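Local coordinates for protein N-acetylneuraminate epimerase (Escherichia coli, PDB 2UVK) that converts the alpha-anomer of N-acetylneuraminate (sialic acid) to the beta-anomer, speeding the equilibrium between the two, as a periplasmic homodimer built from Kelch repeats, at residues Val70-Ile74 and Met109-Thr114; His104-Gly108 and Asn167-Leu171; Gly184-Trp188 and Lys230-Leu234. All blocks are in the same frame, centred on the assembly; numbering follows the deposited sequence.

Contact 1 (Val70-Ile74 and Met109-Thr114); sequences VFGGI and MAGHVT
G73 N donates to M109 O at 2.7 Å, a short and nearly straight backbone bond. The same oxygen also receives a CA-H...O contact from G72. A side chain at G72 would run into M109 O, and a CB on G73 would collide with the carbonyl oxygen of G72 at these backbone angles. The pair corresponds to the double glycine that follows the second strand of a Kelch blade, and the geometry explains why nothing larger fits.

The second polar link is made by a side chain. H112 NE2 donates to F71 O at 3.2 Å, bent to 135° at the hydrogen; the oxygen lies near the ring plane, while the nitrogen stands above the carbonyl plane. With CG set between the backbone N and the carbonyl carbon (chi1 58°), the imidazole folds back so that M109 CB lies over one face.

Apolar contacts flank these bonds. The selenium of M109, a selenomethionine, rests 4.1 Å from F71 CB, and its methyl lies at the edge of the phenyl ring. T114 CG2 approaches F71 CE2 to 4.0 Å, the side chains crossing at about a right angle. Beyond the glycines, I74 CG1 presses tightly on A110 CB at 3.5 Å.

The contact thus joins strand 67-71 to strand 112-117 of the next blade. T114 OG1 bonds to T60 on strand 60-64, and F71 meets F173 of strand 169-174 edge-to-face.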
loop_
_atom_site.group_PDB
_atom_site.type_symbol
_atom_site.label_atom_id
_atom_site.label_comp_id
_atom_site.label_asym_id
_atom_site.label_seq_id
_atom_site.Cartn_x
_atom_site.Cartn_y
_atom_site.Cartn_z
ATOM N N VAL B 70 -0.951 -3.518 -20.134
ATOM C CA VAL B 70 0.257 -2.880 -19.572
ATOM C C VAL B 70 -0.097 -2.342 -18.183
ATOM O O VAL B 70 -1.126 -1.693 -18.009
ATOM C CB VAL B 70 0.795 -1.744 -20.475
ATOM C CG1 VAL B 70 1.967 -1.026 -19.808
ATOM C CG2 VAL B 70 1.219 -2.311 -21.838
ATOM N N PHE B 71 0.765 -2.655 -17.219
ATOM C CA PHE B 71 0.553 -2.352 -15.804
ATOM C C PHE B 71 1.638 -1.393 -15.267
ATOM O O PHE B 71 2.831 -1.690 -15.278
ATOM C CB PHE B 71 0.608 -3.649 -14.990
ATOM C CG PHE B 71 -0.406 -4.642 -15.435
ATOM C CD1 PHE B 71 -1.670 -4.669 -14.885
ATOM C CD2 PHE B 71 -0.052 -5.576 -16.403
ATOM C CE1 PHE B 71 -2.622 -5.606 -15.333
ATOM C CE2 PHE B 71 -0.993 -6.523 -16.853
ATOM C CZ PHE B 71 -2.254 -6.535 -16.303
ATOM N N GLY B 72 1.194 -0.252 -14.753
ATOM C CA GLY B 72 2.047 0.622 -13.971
ATOM C C GLY B 72 3.266 1.187 -14.653
ATOM O O GLY B 72 3.216 1.606 -15.822
ATOM N N GLY B 73 4.367 1.208 -13.897
ATOM C CA GLY B 73 5.626 1.817 -14.293
ATOM C C GLY B 73 5.849 3.171 -13.639
ATOM O O GLY B 73 5.019 3.679 -12.900
ATOM N N ILE B 74 6.999 3.712 -13.945
ATOM C CA ILE B 74 7.444 4.997 -13.411
ATOM C C ILE B 74 7.409 6.042 -14.540
ATOM O O ILE B 74 7.964 5.837 -15.605
ATOM C CB ILE B 74 8.889 4.910 -12.950
ATOM C CG1 ILE B 74 9.042 3.916 -11.783
ATOM C CG2 ILE B 74 9.382 6.299 -12.481
ATOM C CD1 ILE B 74 10.480 3.501 -11.572
HETATM N N MSE B 109 2.708 0.169 -8.914
HETATM C CA MSE B 109 3.406 -0.929 -9.570
HETATM C C MSE B 109 4.621 -0.420 -10.330
HETATM O O MSE B 109 4.508 0.067 -11.452
HETATM C CB MSE B 109 2.427 -1.624 -10.512
HETATM C CG MSE B 109 1.307 -2.298 -9.765
HETATM SE SE MSE B 109 0.042 -3.211 -10.975
HETATM C CE MSE B 109 -0.818 -1.621 -11.722
ATOM N N ALA B 110 5.787 -0.494 -9.692
ATOM C CA ALA B 110 7.083 -0.261 -10.331
ATOM C C ALA B 110 8.136 -1.120 -9.694
ATOM O O ALA B 110 8.321 -1.019 -8.487
ATOM C CB ALA B 110 7.507 1.224 -10.260
ATOM N N GLY B 111 8.775 -1.969 -10.503
ATOM C CA GLY B 111 9.633 -3.014 -9.977
ATOM C C GLY B 111 8.871 -4.291 -9.675
ATOM O O GLY B 111 9.449 -5.269 -9.205
ATOM N N HIS B 112 7.576 -4.269 -9.926
ATOM C CA HIS B 112 6.730 -5.450 -9.825
ATOM C C HIS B 112 7.066 -6.436 -10.947
ATOM O O HIS B 112 7.718 -6.119 -11.958
ATOM C CB HIS B 112 5.265 -5.047 -9.894
ATOM C CG HIS B 112 4.906 -4.308 -11.142
ATOM N ND1 HIS B 112 5.567 -3.162 -11.550
ATOM C CD2 HIS B 112 3.958 -4.557 -12.082
ATOM C CE1 HIS B 112 5.048 -2.756 -12.696
ATOM N NE2 HIS B 112 4.062 -3.575 -13.028
ATOM N N VAL B 113 6.569 -7.655 -10.758
ATOM C CA VAL B 113 6.534 -8.625 -11.841
ATOM C C VAL B 113 5.076 -8.860 -12.230
ATOM O O VAL B 113 4.156 -8.504 -11.494
ATOM C CB VAL B 113 7.199 -9.966 -11.440
ATOM C CG1 VAL B 113 8.694 -9.763 -11.183
ATOM C CG2 VAL B 113 6.459 -10.618 -10.282
ATOM N N THR B 114 4.869 -9.461 -13.396
ATOM C CA THR B 114 3.532 -9.906 -13.785
ATOM C C THR B 114 3.633 -11.204 -14.564
ATOM O O THR B 114 4.534 -11.388 -15.394
ATOM C CB THR B 114 2.825 -8.804 -14.616
ATOM O OG1 THR B 114 2.737 -7.622 -13.821
ATOM C CG2 THR B 114 1.425 -9.201 -15.036
#

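Contact 2 (His104-Gly108 and Asn167-Leu171); sequences HAPMG and NKFLL
M107 reaches toward N167 and L171 by curling: bends of 77° at chi2 and 70° at chi3 bring the methyl CE of this selenomethionine round to segment 167-171. The amide of N167 swings out to meet it, CG pointing away from the backbone N (chi1 -171°), and the two side chains cross at about a right angle.

In one of two modelled conformers, M107 CE lies 3.5 Å from N167 ND2 and packs on F169 CB; its still closer approach to L171 CD2 is doubtful. Beside it, P106 CG meets L171 CD2 at 3.9 Å. In propeller terms, 104-108 belongs to the connection from the last strand of one blade, 97-100, to the first of the next, 112-117, while L171 lies on the third strand of that next blade.

The buried amide of N167 works at both ends. N167 OD1 accepts from F169 N at 3.0 Å, closing an Asx turn where the strand begins. N167 ND2 donates to a water 2.9 Å away, which in turn donates a hydrogen bond to G108 O, also at 2.9 Å. Without the side-chain amide, an alanine here would probably leave F169 N without its turn acceptor and break the water bridge to G108.

At the dimer interface, F165 of the second subunit packs on P106, M107 and L171, and N128 of that subunit donates to P106 O.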
loop_
_atom_site.group_PDB
_atom_site.type_symbol
_atom_site.label_atom_id
_atom_site.label_comp_id
_atom_site.label_asym_id
_atom_site.label_seq_id
_atom_site.Cartn_x
_atom_site.Cartn_y
_atom_site.Cartn_z
ATOM N N HIS B 104 -8.290 0.244 -10.631
ATOM C CA HIS B 104 -7.388 0.833 -9.624
ATOM C C HIS B 104 -6.673 -0.242 -8.821
ATOM O O HIS B 104 -7.261 -0.830 -7.909
ATOM C CB HIS B 104 -8.215 1.720 -8.702
ATOM C CG HIS B 104 -8.781 2.907 -9.415
ATOM N ND1 HIS B 104 -10.087 2.990 -9.852
ATOM C CD2 HIS B 104 -8.170 4.047 -9.813
ATOM C CE1 HIS B 104 -10.255 4.149 -10.467
ATOM N NE2 HIS B 104 -9.105 4.790 -10.487
ATOM N N ALA B 105 -5.413 -0.498 -9.153
ATOM C CA ALA B 105 -4.637 -1.462 -8.387
ATOM C C ALA B 105 -4.418 -0.928 -6.970
ATOM O O ALA B 105 -4.160 0.264 -6.781
ATOM C CB ALA B 105 -3.316 -1.722 -9.081
ATOM N N PRO B 106 -4.528 -1.803 -5.968
ATOM C CA PRO B 106 -4.372 -1.365 -4.592
ATOM C C PRO B 106 -2.986 -0.877 -4.212
ATOM O O PRO B 106 -2.842 -0.199 -3.178
ATOM C CB PRO B 106 -4.768 -2.603 -3.781
ATOM C CG PRO B 106 -4.542 -3.713 -4.698
ATOM C CD PRO B 106 -4.956 -3.218 -6.024
HETATM N N MSE B 107 -1.990 -1.222 -5.017
HETATM C CA MSE B 107 -0.617 -0.757 -4.809
HETATM C C MSE B 107 -0.062 -0.180 -6.106
HETATM O O MSE B 107 -0.371 -0.668 -7.196
HETATM C CB MSE B 107 0.272 -1.911 -4.317
HETATM C CG MSE B 107 0.275 -2.137 -2.780
HETATM SE SE MSE B 107 -1.299 -3.040 -2.056
HETATM C CE MSE B 107 -1.017 -4.841 -2.782
ATOM N N GLY B 108 0.752 0.871 -6.004
ATOM C CA GLY B 108 1.502 1.301 -7.142
ATOM C C GLY B 108 2.324 0.127 -7.646
ATOM O O GLY B 108 2.614 -0.813 -6.895
ATOM N N ASN B 167 6.279 -4.499 -2.037
ATOM C CA ASN B 167 4.983 -5.170 -2.033
ATOM C C ASN B 167 5.128 -6.685 -1.985
ATOM O O ASN B 167 5.593 -7.298 -2.959
ATOM C CB ASN B 167 4.187 -4.813 -3.290
ATOM C CG ASN B 167 2.765 -5.317 -3.236
ATOM O OD1 ASN B 167 2.299 -5.775 -2.197
ATOM N ND2 ASN B 167 2.035 -5.187 -4.365
ATOM N N LYS B 168 4.741 -7.269 -0.847
ATOM C CA LYS B 168 4.791 -8.727 -0.683
ATOM C C LYS B 168 3.471 -9.400 -1.047
ATOM O O LYS B 168 3.406 -10.634 -1.087
ATOM C CB LYS B 168 5.170 -9.121 0.760
ATOM C CG LYS B 168 4.146 -8.810 1.802
ATOM C CD LYS B 168 4.534 -9.390 3.170
ATOM C CE LYS B 168 3.514 -9.115 4.227
ATOM N NZ LYS B 168 3.850 -9.923 5.472
ATOM N N PHE B 169 2.420 -8.616 -1.298
ATOM C CA PHE B 169 1.113 -9.165 -1.645
ATOM C C PHE B 169 1.108 -9.670 -3.070
ATOM O O PHE B 169 1.842 -9.183 -3.920
ATOM C CB PHE B 169 0.009 -8.144 -1.460
ATOM C CG PHE B 169 -0.211 -7.757 -0.039
ATOM C CD1 PHE B 169 -0.968 -8.563 0.793
ATOM C CD2 PHE B 169 0.335 -6.597 0.480
ATOM C CE1 PHE B 169 -1.198 -8.213 2.094
ATOM C CE2 PHE B 169 0.113 -6.244 1.781
ATOM C CZ PHE B 169 -0.648 -7.070 2.599
ATOM N N LEU B 170 0.252 -10.661 -3.311
ATOM C CA LEU B 170 -0.007 -11.171 -4.649
ATOM C C LEU B 170 -1.403 -10.701 -5.050
ATOM O O LEU B 170 -2.382 -10.953 -4.341
ATOM C CB LEU B 170 0.052 -12.704 -4.662
ATOM C CG LEU B 170 -0.077 -13.395 -6.024
ATOM C CD1 LEU B 170 1.081 -13.106 -6.910
ATOM C CD2 LEU B 170 -0.219 -14.916 -5.818
ATOM N N LEU B 171 -1.479 -10.001 -6.183
ATOM C CA LEU B 171 -2.711 -9.401 -6.677
ATOM C C LEU B 171 -3.099 -10.112 -7.965
ATOM O O LEU B 171 -2.225 -10.534 -8.720
ATOM C CB LEU B 171 -2.471 -7.910 -6.986
ATOM C CG LEU B 171 -1.761 -7.049 -5.915
ATOM C CD1 LEU B 171 -1.557 -5.617 -6.485
ATOM C CD2 LEU B 171 -2.501 -7.042 -4.614
HETATM O O HOH W 1 2.907 -3.731 -6.767
#

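Contact 3 (Gly184-Trp188 and Lys230-Leu234); sequences GESPW and KWNKL
The indole of W231 carries the backbone of E185 and S186 and the ring of P187 across one face. S186 CA stands 3.6 Å from the centroid of the W231 six-membered ring, only 4° off its normal, and P187 CD lies 3.8 Å from the centroid of the five-membered ring: two CH-pi contacts side by side. E185 O rests over the same face, 3.2 Å from W231 NE1, but the angle is too poor for a hydrogen bond. The indole N-H is instead spent on a water at 3.0 Å from W231 NE1, which also accepts from E185 N at 3.1 Å and so bridges the two segments.

W188 is sandwiched differently. K233 CE sits over one face, 3.4 Å from the centroid of the W188 five-membered ring, while P187 CB lies over the opposite face and N232 N comes to the edge. The lysine runs extended beyond CG, its methylenes following the indole, and K233 NZ finishes 4.1 Å from the centroid of the W188 five-membered ring in a cation-pi contact. The far rim of the indole touches the other tryptophan, W188 CZ3 meeting W231 CB at 3.7 Å as the two side chains slide past each other in opposite directions.

An ST turn shapes the chain between the rings. S186 OG, trans to its own backbone N (chi1 -180°), accepts from W188 N and ties the loop down just where it leaves strand 179-185.

F220 of strand 219-223 also meets the W188 ring. The loop leaving strand 179-185 is thus joined to strand 230-233, the outermost strand of the next blade, by CH-pi and cation-pi contacts on indole faces. A tryptophan on the fourth strand of a blade belongs to the Kelch signature, and W231 is consistent with that role.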
loop_
_atom_site.group_PDB
_atom_site.type_symbol
_atom_site.label_atom_id
_atom_site.label_comp_id
_atom_site.label_asym_id
_atom_site.label_seq_id
_atom_site.Cartn_x
_atom_site.Cartn_y
_atom_site.Cartn_z
ATOM N N GLY B 184 -3.098 -13.611 -2.467
ATOM C CA GLY B 184 -2.152 -14.195 -1.536
ATOM C C GLY B 184 -1.101 -13.209 -1.098
ATOM O O GLY B 184 -1.218 -12.023 -1.350
ATOM N N GLU B 185 -0.082 -13.726 -0.436
ATOM C CA GLU B 185 1.035 -12.910 0.016
ATOM C C GLU B 185 2.205 -13.756 0.413
ATOM O O GLU B 185 2.056 -14.895 0.889
ATOM C CB GLU B 185 0.636 -12.016 1.169
ATOM C CG GLU B 185 0.290 -12.720 2.423
ATOM C CD GLU B 185 -0.374 -11.798 3.404
ATOM O OE1 GLU B 185 -1.591 -11.593 3.255
ATOM O OE2 GLU B 185 0.326 -11.272 4.310
ATOM N N SER B 186 3.379 -13.197 0.224
ATOM C CA SER B 186 4.600 -13.894 0.575
ATOM C C SER B 186 4.701 -14.051 2.070
ATOM O O SER B 186 4.449 -13.105 2.822
ATOM C CB SER B 186 5.811 -13.118 0.110
ATOM O OG SER B 186 6.980 -13.813 0.451
ATOM N N PRO B 187 5.089 -15.256 2.527
ATOM C CA PRO B 187 5.452 -15.338 3.935
ATOM C C PRO B 187 6.715 -14.581 4.353
ATOM O O PRO B 187 6.978 -14.448 5.559
ATOM C CB PRO B 187 5.691 -16.839 4.143
ATOM C CG PRO B 187 5.224 -17.547 2.882
ATOM C CD PRO B 187 5.217 -16.529 1.800
ATOM N N TRP B 188 7.467 -14.062 3.378
ATOM C CA TRP B 188 8.778 -13.459 3.617
ATOM C C TRP B 188 8.736 -11.944 3.329
ATOM O O TRP B 188 8.302 -11.187 4.182
ATOM C CB TRP B 188 9.826 -14.214 2.799
ATOM C CG TRP B 188 9.843 -15.668 3.237
ATOM C CD1 TRP B 188 10.230 -16.132 4.452
ATOM C CD2 TRP B 188 9.380 -16.798 2.498
ATOM N NE1 TRP B 188 10.057 -17.487 4.511
ATOM C CE2 TRP B 188 9.546 -17.927 3.324
ATOM C CE3 TRP B 188 8.866 -16.981 1.209
ATOM C CZ2 TRP B 188 9.188 -19.202 2.916
ATOM C CZ3 TRP B 188 8.515 -18.249 0.811
ATOM C CH2 TRP B 188 8.692 -19.352 1.655
ATOM N N LYS B 230 0.898 -22.343 -2.187
ATOM C CA LYS B 230 2.019 -22.625 -1.318
ATOM C C LYS B 230 3.253 -21.886 -1.819
ATOM O O LYS B 230 3.536 -21.884 -3.008
ATOM C CB LYS B 230 2.273 -24.137 -1.293
ATOM C CG LYS B 230 3.455 -24.568 -0.452
ATOM C CD LYS B 230 3.140 -24.464 1.020
ATOM C CE LYS B 230 4.361 -24.770 1.852
ATOM N NZ LYS B 230 4.093 -24.538 3.302
ATOM N N TRP B 231 3.975 -21.278 -0.883
ATOM C CA TRP B 231 5.210 -20.532 -1.153
ATOM C C TRP B 231 6.408 -21.279 -0.575
ATOM O O TRP B 231 6.359 -21.717 0.591
ATOM C CB TRP B 231 5.154 -19.167 -0.473
ATOM C CG TRP B 231 4.069 -18.274 -0.922
ATOM C CD1 TRP B 231 2.755 -18.399 -0.655
ATOM C CD2 TRP B 231 4.213 -17.070 -1.701
ATOM N NE1 TRP B 231 2.041 -17.358 -1.224
ATOM C CE2 TRP B 231 2.919 -16.538 -1.887
ATOM C CE3 TRP B 231 5.310 -16.400 -2.264
ATOM C CZ2 TRP B 231 2.686 -15.340 -2.588
ATOM C CZ3 TRP B 231 5.068 -15.191 -2.979
ATOM C CH2 TRP B 231 3.765 -14.700 -3.146
ATOM N N ASN B 232 7.468 -21.402 -1.370
ATOM C CA ASN B 232 8.690 -22.109 -0.989
ATOM C C ASN B 232 9.902 -21.252 -1.297
ATOM O O ASN B 232 9.956 -20.571 -2.337
ATOM C CB ASN B 232 8.832 -23.407 -1.800
ATOM C CG ASN B 232 7.706 -24.386 -1.568
ATOM O OD1 ASN B 232 7.026 -24.817 -2.519
ATOM N ND2 ASN B 232 7.504 -24.762 -0.314
ATOM N N LYS B 233 10.874 -21.268 -0.403
ATOM C CA LYS B 233 12.198 -20.758 -0.680
ATOM C C LYS B 233 13.010 -21.842 -1.323
ATOM O O LYS B 233 13.253 -22.884 -0.705
ATOM C CB LYS B 233 12.919 -20.318 0.586
ATOM C CG LYS B 233 12.515 -18.977 1.111
ATOM C CD LYS B 233 13.300 -18.651 2.369
ATOM C CE LYS B 233 13.095 -17.235 2.819
ATOM N NZ LYS B 233 13.841 -16.979 4.064
ATOM N N LEU B 234 13.447 -21.615 -2.544
ATOM C CA LEU B 234 14.292 -22.542 -3.245
ATOM C C LEU B 234 15.753 -22.217 -2.986
ATOM O O LEU B 234 16.084 -21.270 -2.275
ATOM C CB LEU B 234 13.993 -22.573 -4.752
ATOM C CG LEU B 234 12.590 -22.926 -5.237
ATOM C CD1 LEU B 234 12.604 -23.152 -6.759
ATOM C CD2 LEU B 234 12.048 -24.149 -4.490
HETATM O O HOH W 2 -0.689 -16.733 -0.071
#

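Contacts 1 and 2 are buried, whereas contact 3 lies at the surface, its centre about 19 Å from that of the chain. All three reach the sheet formed by strands 112-117, 120-125, 169-174 and 179-185: contact 1 at its first strand, contact 2 at its third and contact 3 at its fourth. Chemistry changes along this path, from direct hydrogen bonds and glycines near the middle, through apolar packing and a water bridge, to indole faces and a cation-pi contact outside. Contacts 2 and 3 are coupled directly, L170 N lying 2.8 Å from G184 O in a probable hydrogen bond. Only contacts 2 and 3 involve the second subunit.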